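Local coordinates for p800 reaction center core protein (Heliobacterium modesticaldum, PDB 5V8K) that forms the homodimeric photosynthetic reaction center of a heliobacterium, carrying bacteriochlorophyll g pigments in its membrane helices and contributing cysteines to a 4Fe-4S cluster, at residues V111-K115 with F196-W200; K115-F121 with H183-F188. All coordinates share one frame; numbering follows the deposited sequence.

Interaction 1. Residues V111-K115 with F196-W200; sequences VTMGK and FEKDW. With GBF (Bacteriochlorophyll g), chain S.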
loop_
_atom_site.group_PDB
_atom_site.type_symbol
_atom_site.label_atom_id
_atom_site.label_comp_id
_atom_site.label_asym_id
_atom_site.label_seq_id
_atom_site.Cartn_x
_atom_site.Cartn_y
_atom_site.Cartn_z
ATOM N N VAL A 111 -26.988 -15.378 40.582
ATOM C CA VAL A 111 -26.833 -16.159 39.360
ATOM C C VAL A 111 -25.351 -16.442 39.136
ATOM O O VAL A 111 -24.510 -15.539 39.233
ATOM C CB VAL A 111 -27.434 -15.419 38.150
ATOM C CG1 VAL A 111 -27.300 -16.256 36.880
ATOM C CG2 VAL A 111 -28.877 -15.080 38.402
ATOM N N THR A 112 -25.039 -17.694 38.828
ATOM C CA THR A 112 -23.721 -18.114 38.375
ATOM C C THR A 112 -23.727 -18.288 36.860
ATOM O O THR A 112 -24.777 -18.397 36.223
ATOM C CB THR A 112 -23.325 -19.427 39.040
ATOM O OG1 THR A 112 -24.120 -20.480 38.485
ATOM C CG2 THR A 112 -23.583 -19.375 40.523
ATOM N N MET A 113 -22.527 -18.323 36.281
ATOM C CA MET A 113 -22.409 -18.525 34.842
ATOM C C MET A 113 -22.770 -19.955 34.445
ATOM O O MET A 113 -23.306 -20.174 33.356
ATOM C CB MET A 113 -20.992 -18.142 34.399
ATOM C CG MET A 113 -20.867 -16.633 34.167
ATOM S SD MET A 113 -19.307 -15.978 33.541
ATOM C CE MET A 113 -18.248 -16.202 34.969
ATOM N N GLY A 114 -22.517 -20.934 35.319
ATOM C CA GLY A 114 -23.040 -22.274 35.088
ATOM C C GLY A 114 -24.558 -22.317 35.041
ATOM O O GLY A 114 -25.140 -22.992 34.187
ATOM N N LYS A 115 -25.222 -21.598 35.953
ATOM C CA LYS A 115 -26.685 -21.525 35.916
ATOM C C LYS A 115 -27.172 -20.867 34.635
ATOM O O LYS A 115 -28.107 -21.352 33.986
ATOM C CB LYS A 115 -27.224 -20.738 37.113
ATOM C CG LYS A 115 -27.226 -21.454 38.450
ATOM C CD LYS A 115 -27.722 -22.890 38.324
ATOM C CE LYS A 115 -28.015 -23.510 39.677
ATOM N NZ LYS A 115 -27.940 -24.986 39.560
ATOM N N PHE A 196 -13.773 -21.762 35.230
ATOM C CA PHE A 196 -14.551 -20.832 34.407
ATOM C C PHE A 196 -15.482 -19.969 35.255
ATOM O O PHE A 196 -15.652 -18.779 34.969
ATOM C CB PHE A 196 -15.349 -21.580 33.333
ATOM C CG PHE A 196 -14.526 -22.003 32.149
ATOM C CD1 PHE A 196 -13.966 -21.056 31.297
ATOM C CD2 PHE A 196 -14.313 -23.353 31.879
ATOM C CE1 PHE A 196 -13.210 -21.449 30.206
ATOM C CE2 PHE A 196 -13.553 -23.749 30.779
ATOM C CZ PHE A 196 -13.000 -22.800 29.950
ATOM N N GLU A 197 -16.086 -20.534 36.312
ATOM C CA GLU A 197 -16.947 -19.714 37.165
ATOM C C GLU A 197 -16.183 -18.551 37.791
ATOM O O GLU A 197 -16.811 -17.565 38.206
ATOM C CB GLU A 197 -17.600 -20.555 38.278
ATOM C CG GLU A 197 -18.380 -21.788 37.785
ATOM C CD GLU A 197 -19.885 -21.547 37.587
ATOM O OE1 GLU A 197 -20.641 -22.541 37.589
ATOM O OE2 GLU A 197 -20.312 -20.384 37.423
ATOM N N LYS A 198 -14.845 -18.638 37.844
ATOM C CA LYS A 198 -14.038 -17.599 38.479
ATOM C C LYS A 198 -14.005 -16.317 37.659
ATOM O O LYS A 198 -14.027 -15.219 38.231
ATOM C CB LYS A 198 -12.595 -18.080 38.697
ATOM C CG LYS A 198 -12.369 -19.053 39.854
ATOM C CD LYS A 198 -10.936 -19.636 39.811
ATOM C CE LYS A 198 -10.634 -20.540 41.015
ATOM N NZ LYS A 198 -9.720 -21.678 40.684
ATOM N N ASP A 199 -13.921 -16.418 36.331
ATOM C CA ASP A 199 -13.508 -15.279 35.520
ATOM C C ASP A 199 -14.369 -15.162 34.269
ATOM O O ASP A 199 -14.361 -16.056 33.412
ATOM C CB ASP A 199 -12.019 -15.393 35.149
ATOM C CG ASP A 199 -11.365 -14.030 34.921
ATOM O OD1 ASP A 199 -11.773 -13.327 33.965
ATOM O OD2 ASP A 199 -10.446 -13.666 35.700
ATOM N N TRP A 200 -15.085 -14.036 34.167
ATOM C CA TRP A 200 -15.903 -13.734 32.996
ATOM C C TRP A 200 -15.064 -13.669 31.718
ATOM O O TRP A 200 -15.559 -13.982 30.632
ATOM C CB TRP A 200 -16.652 -12.409 33.210
ATOM C CG TRP A 200 -15.746 -11.254 33.449
ATOM C CD1 TRP A 200 -15.364 -10.749 34.655
ATOM C CD2 TRP A 200 -15.082 -10.460 32.460
ATOM N NE1 TRP A 200 -14.504 -9.694 34.480
ATOM C CE2 TRP A 200 -14.303 -9.504 33.143
ATOM C CE3 TRP A 200 -15.059 -10.473 31.064
ATOM C CZ2 TRP A 200 -13.525 -8.565 32.481
ATOM C CZ3 TRP A 200 -14.266 -9.536 30.395
ATOM C CH2 TRP A 200 -13.506 -8.603 31.103
HETATM MG MG GBF S . -19.427 -21.453 27.131
HETATM C CHA GBF S . -22.167 -19.938 25.456
HETATM C CHB GBF S . -18.722 -23.069 24.360
HETATM C CHC GBF S . -17.357 -23.412 29.115
HETATM C CHD GBF S . -21.026 -20.366 30.150
HETATM N NA GBF S . -20.237 -21.472 25.307
HETATM C C1A GBF S . -21.143 -20.702 24.669
HETATM C C2A GBF S . -21.294 -20.794 23.157
HETATM C C3A GBF S . -20.301 -21.941 22.927
HETATM C C4A GBF S . -19.726 -22.173 24.293
HETATM C CMA GBF S . -21.002 -23.208 22.442
HETATM C CAA GBF S . -20.929 -19.558 22.320
HETATM C CBA GBF S . -20.751 -19.800 20.813
HETATM C CGA GBF S . -22.069 -20.205 20.220
HETATM O O1A GBF S . -22.278 -21.368 19.910
HETATM O O2A GBF S . -23.187 -19.326 20.473
HETATM N NB GBF S . -18.116 -22.939 26.735
HETATM C C1B GBF S . -17.958 -23.522 25.547
HETATM C C2B GBF S . -16.878 -24.399 25.634
HETATM C C3B GBF S . -16.509 -24.477 26.982
HETATM C C4B GBF S . -17.400 -23.624 27.647
HETATM C CMB GBF S . -16.280 -25.112 24.457
HETATM C CAB GBF S . -15.402 -25.264 27.612
HETATM C CBB GBF S . -14.476 -25.994 27.007
HETATM N NC GBF S . -19.278 -21.810 29.161
HETATM C C1C GBF S . -18.346 -22.549 29.785
HETATM C C2C GBF S . -18.184 -22.687 31.266
HETATM C C3C GBF S . -19.308 -21.739 31.409
HETATM C C4C GBF S . -19.890 -21.284 30.230
HETATM C CMC GBF S . -18.496 -24.111 31.718
HETATM C CAC GBF S . -19.817 -21.286 32.722
HETATM C CBC GBF S . -19.219 -21.748 34.038
HETATM N ND GBF S . -21.100 -20.494 27.758
HETATM C C1D GBF S . -21.642 -20.022 28.865
HETATM C C2D GBF S . -22.962 -19.112 28.895
HETATM C C3D GBF S . -23.000 -19.201 27.501
HETATM C C4D GBF S . -21.984 -19.950 26.839
HETATM C CMD GBF S . -23.792 -18.484 29.973
HETATM C CAD GBF S . -23.857 -18.619 26.432
HETATM O OBD GBF S . -24.965 -17.958 26.458
HETATM C CBD GBF S . -23.344 -19.116 25.107
HETATM C CGD GBF S . -24.325 -20.017 24.390
HETATM O O1D GBF S . -24.712 -19.801 23.245
HETATM O O2D GBF S . -24.835 -21.193 25.058
HETATM C CED GBF S . -25.540 -22.170 24.296
HETATM C C1 GBF S . -24.536 -19.727 20.202
HETATM C C2 GBF S . -24.914 -19.518 18.750
HETATM C C3 GBF S . -25.795 -18.591 18.325
HETATM C C4 GBF S . -26.508 -17.653 19.234
HETATM C C5 GBF S . -26.140 -18.469 16.871
HETATM C C6 GBF S . -27.359 -19.361 16.612
HETATM C C7 GBF S . -27.626 -19.395 15.127
HETATM C C8 GBF S . -28.295 -20.395 14.539
HETATM C C9 GBF S . -28.776 -21.534 15.388
HETATM C C10 GBF S . -28.495 -20.356 13.032
HETATM C C11 GBF S . -29.904 -20.697 12.533
HETATM C C12 GBF S . -30.751 -19.486 12.807
HETATM C C13 GBF S . -31.214 -18.620 11.881
HETATM C C14 GBF S . -32.027 -17.466 12.416
HETATM C C15 GBF S . -30.987 -18.744 10.373
HETATM O O HOH W 1 -19.980 -17.862 38.020
HETATM O O HOH W 2 -18.109 -19.537 26.795
#

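Interaction 2. Residues K115-F121 with H183-F188; sequences KALVAQF and HYFAGF. With GBF (Bacteriochlorophyll g), chain R.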
loop_
_atom_site.group_PDB
_atom_site.type_symbol
_atom_site.label_atom_id
_atom_site.label_comp_id
_atom_site.label_asym_id
_atom_site.label_seq_id
_atom_site.Cartn_x
_atom_site.Cartn_y
_atom_site.Cartn_z
ATOM N N LYS A 115 -25.222 -21.598 35.953
ATOM C CA LYS A 115 -26.685 -21.525 35.916
ATOM C C LYS A 115 -27.172 -20.867 34.635
ATOM O O LYS A 115 -28.107 -21.352 33.986
ATOM C CB LYS A 115 -27.224 -20.738 37.113
ATOM C CG LYS A 115 -27.226 -21.454 38.450
ATOM C CD LYS A 115 -27.722 -22.890 38.324
ATOM C CE LYS A 115 -28.015 -23.510 39.677
ATOM N NZ LYS A 115 -27.940 -24.986 39.560
ATOM N N ALA A 116 -26.598 -19.712 34.299
ATOM C CA ALA A 116 -26.945 -19.053 33.048
ATOM C C ALA A 116 -26.787 -19.999 31.866
ATOM O O ALA A 116 -27.560 -19.942 30.908
ATOM C CB ALA A 116 -26.070 -17.817 32.846
ATOM N N LEU A 117 -25.798 -20.889 31.911
ATOM C CA LEU A 117 -25.608 -21.762 30.758
ATOM C C LEU A 117 -26.701 -22.820 30.698
ATOM O O LEU A 117 -27.170 -23.168 29.605
ATOM C CB LEU A 117 -24.219 -22.393 30.780
ATOM C CG LEU A 117 -23.911 -23.287 29.577
ATOM C CD1 LEU A 117 -24.143 -22.568 28.249
ATOM C CD2 LEU A 117 -22.502 -23.762 29.642
ATOM N N VAL A 118 -27.127 -23.328 31.864
ATOM C CA VAL A 118 -28.298 -24.209 31.929
ATOM C C VAL A 118 -29.493 -23.530 31.279
ATOM O O VAL A 118 -30.185 -24.116 30.437
ATOM C CB VAL A 118 -28.613 -24.603 33.387
ATOM C CG1 VAL A 118 -29.863 -25.456 33.453
ATOM C CG2 VAL A 118 -27.494 -25.398 33.989
ATOM N N ALA A 119 -29.744 -22.273 31.661
ATOM C CA ALA A 119 -30.886 -21.536 31.128
ATOM C C ALA A 119 -30.761 -21.351 29.627
ATOM O O ALA A 119 -31.758 -21.418 28.899
ATOM C CB ALA A 119 -31.007 -20.176 31.820
ATOM N N GLN A 120 -29.549 -21.102 29.143
ATOM C CA GLN A 120 -29.352 -20.950 27.701
ATOM C C GLN A 120 -29.635 -22.248 26.951
ATOM O O GLN A 120 -30.216 -22.220 25.867
ATOM C CB GLN A 120 -27.933 -20.443 27.424
ATOM C CG GLN A 120 -27.751 -18.998 27.832
ATOM C CD GLN A 120 -28.513 -18.046 26.915
ATOM O OE1 GLN A 120 -29.740 -17.862 27.045
ATOM N NE2 GLN A 120 -27.779 -17.420 25.985
ATOM N N PHE A 121 -29.231 -23.393 27.506
ATOM C CA PHE A 121 -29.581 -24.677 26.904
ATOM C C PHE A 121 -31.087 -24.815 26.674
ATOM O O PHE A 121 -31.514 -25.333 25.633
ATOM C CB PHE A 121 -29.103 -25.838 27.795
ATOM C CG PHE A 121 -27.607 -26.051 27.808
ATOM C CD1 PHE A 121 -26.817 -25.611 26.763
ATOM C CD2 PHE A 121 -26.999 -26.723 28.864
ATOM C CE1 PHE A 121 -25.421 -25.819 26.768
ATOM C CE2 PHE A 121 -25.617 -26.926 28.884
ATOM C CZ PHE A 121 -24.827 -26.471 27.832
ATOM N N HIS A 183 -27.335 -31.045 33.161
ATOM C CA HIS A 183 -26.429 -30.095 33.795
ATOM C C HIS A 183 -27.079 -29.282 34.899
ATOM O O HIS A 183 -26.364 -28.728 35.741
ATOM C CB HIS A 183 -25.866 -29.129 32.777
ATOM C CG HIS A 183 -24.653 -29.653 32.088
ATOM N ND1 HIS A 183 -23.511 -30.016 32.765
ATOM C CD2 HIS A 183 -24.413 -29.892 30.781
ATOM C CE1 HIS A 183 -22.614 -30.456 31.904
ATOM N NE2 HIS A 183 -23.136 -30.387 30.695
ATOM N N TYR A 184 -28.400 -29.127 34.882
ATOM C CA TYR A 184 -29.039 -28.484 36.018
ATOM C C TYR A 184 -28.681 -29.216 37.301
ATOM O O TYR A 184 -28.431 -28.591 38.339
ATOM C CB TYR A 184 -30.547 -28.437 35.812
ATOM C CG TYR A 184 -31.302 -27.914 36.999
ATOM C CD1 TYR A 184 -31.196 -26.588 37.383
ATOM C CD2 TYR A 184 -32.126 -28.745 37.730
ATOM C CE1 TYR A 184 -31.884 -26.101 38.469
ATOM C CE2 TYR A 184 -32.831 -28.274 38.813
ATOM C CZ TYR A 184 -32.711 -26.949 39.182
ATOM O OH TYR A 184 -33.418 -26.494 40.281
ATOM N N PHE A 185 -28.616 -30.541 37.236
ATOM C CA PHE A 185 -28.387 -31.368 38.410
ATOM C C PHE A 185 -26.904 -31.618 38.675
ATOM O O PHE A 185 -26.481 -31.656 39.834
ATOM C CB PHE A 185 -29.125 -32.696 38.240
ATOM C CG PHE A 185 -30.611 -32.578 38.381
ATOM C CD1 PHE A 185 -31.181 -32.244 39.602
ATOM C CD2 PHE A 185 -31.444 -32.804 37.292
ATOM C CE1 PHE A 185 -32.553 -32.133 39.731
ATOM C CE2 PHE A 185 -32.808 -32.698 37.414
ATOM C CZ PHE A 185 -33.370 -32.360 38.631
ATOM N N ALA A 186 -26.100 -31.766 37.619
ATOM C CA ALA A 186 -24.706 -32.166 37.747
ATOM C C ALA A 186 -23.736 -30.996 37.726
ATOM O O ALA A 186 -22.620 -31.133 38.229
ATOM C CB ALA A 186 -24.339 -33.150 36.630
ATOM N N GLY A 187 -24.120 -29.865 37.178
ATOM C CA GLY A 187 -23.237 -28.727 37.193
ATOM C C GLY A 187 -22.121 -28.876 36.168
ATOM O O GLY A 187 -22.143 -29.744 35.294
ATOM N N PHE A 188 -21.132 -27.985 36.297
ATOM C CA PHE A 188 -19.942 -27.963 35.452
ATOM C C PHE A 188 -18.684 -28.026 36.309
ATOM O O PHE A 188 -17.629 -27.525 35.913
ATOM C CB PHE A 188 -19.917 -26.714 34.566
ATOM C CG PHE A 188 -21.157 -26.540 33.728
ATOM C CD1 PHE A 188 -21.251 -27.125 32.477
ATOM C CD2 PHE A 188 -22.239 -25.812 34.203
ATOM C CE1 PHE A 188 -22.398 -26.983 31.723
ATOM C CE2 PHE A 188 -23.381 -25.662 33.447
ATOM C CZ PHE A 188 -23.466 -26.245 32.217
HETATM MG MG GBF R . -21.604 -31.226 28.857
HETATM C CHA GBF R . -20.167 -33.585 30.993
HETATM C CHB GBF R . -19.192 -29.101 29.615
HETATM C CHC GBF R . -23.131 -29.125 26.581
HETATM C CHD GBF R . -24.062 -33.725 28.088
HETATM N NA GBF R . -20.010 -31.329 30.002
HETATM C C1A GBF R . -19.525 -32.233 30.860
HETATM C C2A GBF R . -18.041 -32.134 31.069
HETATM C C3A GBF R . -17.976 -30.604 31.050
HETATM C C4A GBF R . -19.146 -30.321 30.168
HETATM C CMA GBF R . -18.178 -29.925 32.397
HETATM C CAA GBF R . -17.243 -32.799 29.944
HETATM C CBA GBF R . -15.747 -32.757 30.189
HETATM C CGA GBF R . -14.979 -33.188 28.958
HETATM O O1A GBF R . -15.552 -33.578 27.958
HETATM O O2A GBF R . -13.533 -33.046 28.917
HETATM N NB GBF R . -21.150 -29.370 28.148
HETATM C C1B GBF R . -20.169 -28.594 28.617
HETATM C C2B GBF R . -20.219 -27.363 27.968
HETATM C C3B GBF R . -21.321 -27.390 27.117
HETATM C C4B GBF R . -21.899 -28.665 27.292
HETATM C CMB GBF R . -19.238 -26.241 28.188
HETATM C CAB GBF R . -21.826 -26.311 26.213
HETATM C CBB GBF R . -21.330 -25.109 25.971
HETATM N NC GBF R . -23.223 -31.414 27.622
HETATM C C1C GBF R . -23.704 -30.481 26.791
HETATM C C2C GBF R . -24.924 -30.614 25.953
HETATM C C3C GBF R . -25.050 -31.988 26.485
HETATM C C4C GBF R . -24.097 -32.408 27.412
HETATM C CMC GBF R . -26.006 -29.639 26.429
HETATM C CAC GBF R . -26.156 -32.901 26.086
HETATM C CBC GBF R . -27.217 -32.534 25.078
HETATM N ND GBF R . -22.098 -33.123 29.311
HETATM C C1D GBF R . -23.005 -34.051 29.060
HETATM C C2D GBF R . -22.960 -35.514 29.800
HETATM C C3D GBF R . -21.815 -35.114 30.478
HETATM C C4D GBF R . -21.314 -33.807 30.233
HETATM C CMD GBF R . -23.753 -36.795 29.809
HETATM C CAD GBF R . -20.900 -35.753 31.457
HETATM O OBD GBF R . -20.859 -36.874 32.072
HETATM C CBD GBF R . -19.819 -34.792 31.782
HETATM C CGD GBF R . -19.776 -34.431 33.234
HETATM O O1D GBF R . -18.893 -34.873 33.944
HETATM O O2D GBF R . -20.763 -33.537 33.825
HETATM C CED GBF R . -20.378 -32.685 34.914
#

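Interaction 1. Residues V111-K115 with F196-W200
Met113 reaches across to the turn of 196-200 while Glu197 reaches back, and the two side chains lie on a pigment. On Met113, CB sits 3.8 Å from CAC of the bacteriochlorophyll g and the same distance from Glu197 OE2. SD then passes 4.1 Å from Trp200 CA, and the bend at chi3 (-71°) turns CE onto the carbonyls, 3.7 Å from Phe196 O. Glu197, bent at chi2, lays its CD 3.6 Å from CBC of the pigment and offers OE2 to Gly114 N, a bond of 3.1 Å and 162° that arrives from above the carboxylate plane. A water accepts from Met113 N and donates to both Glu197 OE2 and Glu197 O, so the carboxylate is gripped twice. Next to it Thr112 OG1 takes Lys115 N at 3.0 Å. The pigment's periphery lies over one face of the Phe196 ring, with CHC 4.1 Å above the plane toward the rim, and Phe196 CB is 3.7 Å from C2C. This is an N-capped helix start where Gly114 N-H meets an acidic side chain, which probably gains from the helix dipole. It forms part of the pocket wall of a bacteriochlorophyll g whose magnesium is bound by water.

Interaction 2. Residues K115-F121 with H183-F188
Phe188 and Leu117 meet because each turns its first torsion toward the gap between the helices: Phe188 has chi1 -55°, with CG opposite the carbonyl carbon, and Leu117 has chi1 -178°, with CG opposite the backbone N. The two side chains cross at about a right angle, and Leu117 CD2 comes 3.7 Å from Phe188 CZ. The same Phe188 ring also presses on the imidazole of its own segment, its CE1 standing 3.3 Å above the centre of the His183 ring. One turn after Leu117, Phe121 approaches His183 obliquely, CE2 to CD2 at 3.7 Å. Val118 fills the space beside them in two directions: CG1 packs 3.9 Å from Tyr184 CB, while CG2 faces the carbonyl oxygen of His183. Here the start of helix 113-137 lies against the end of helix 162-186, running antiparallel to it, and the end carries an axial histidine, the usual way for a transmembrane helix to hold a chlorophyll. His183 NE2 binds the magnesium of the bacteriochlorophyll g at 2.5 Å. Its other nitrogen is tied down too: ND1 donates to Gly187 O at 2.9 Å and 148°, with the oxygen close to the ring plane though ND1 sits above the carbonyl plane. That bond fixes the rotation of the imidazole and makes Gly187, where the chain leaves the helix with positive phi, a second-shell partner of the metal. Phe121 serves the pigment directly: CMC lies 3.6 Å above the centre of its ring, and the opposite face is covered by Leu117 O. At the outer end Lys115 stretches its amine toward Tyr184, NZ 3.8 Å from the carbonyl O. Gln120, on the far side of the helix, hydrogen-bonds two further bacteriochlorophylls through NE2, one of them the pigment of interaction 1.

Both interactions grip the beginning of helix 113-137 and share Lys115, but from different sides. Interaction 1 joins the first turn to the connection leading into helix 200-224; it is partly buried and mixed, with backbone N-H groups, a carboxylate and a water beside the methionine side chain. Interaction 2, nested within the loop that interaction 1 closes, lies against the end of helix 162-186, and is buried and largely apolar, with no hydrogen bond across it. The two touch where Gly114 O meets Phe188 CE2 at 3.3 Å. Each serves its own bacteriochlorophyll: 111-115 with 196-200 packs against the rim of one whose magnesium is held by water, whereas 183-188 supplies histidine to the metal itself.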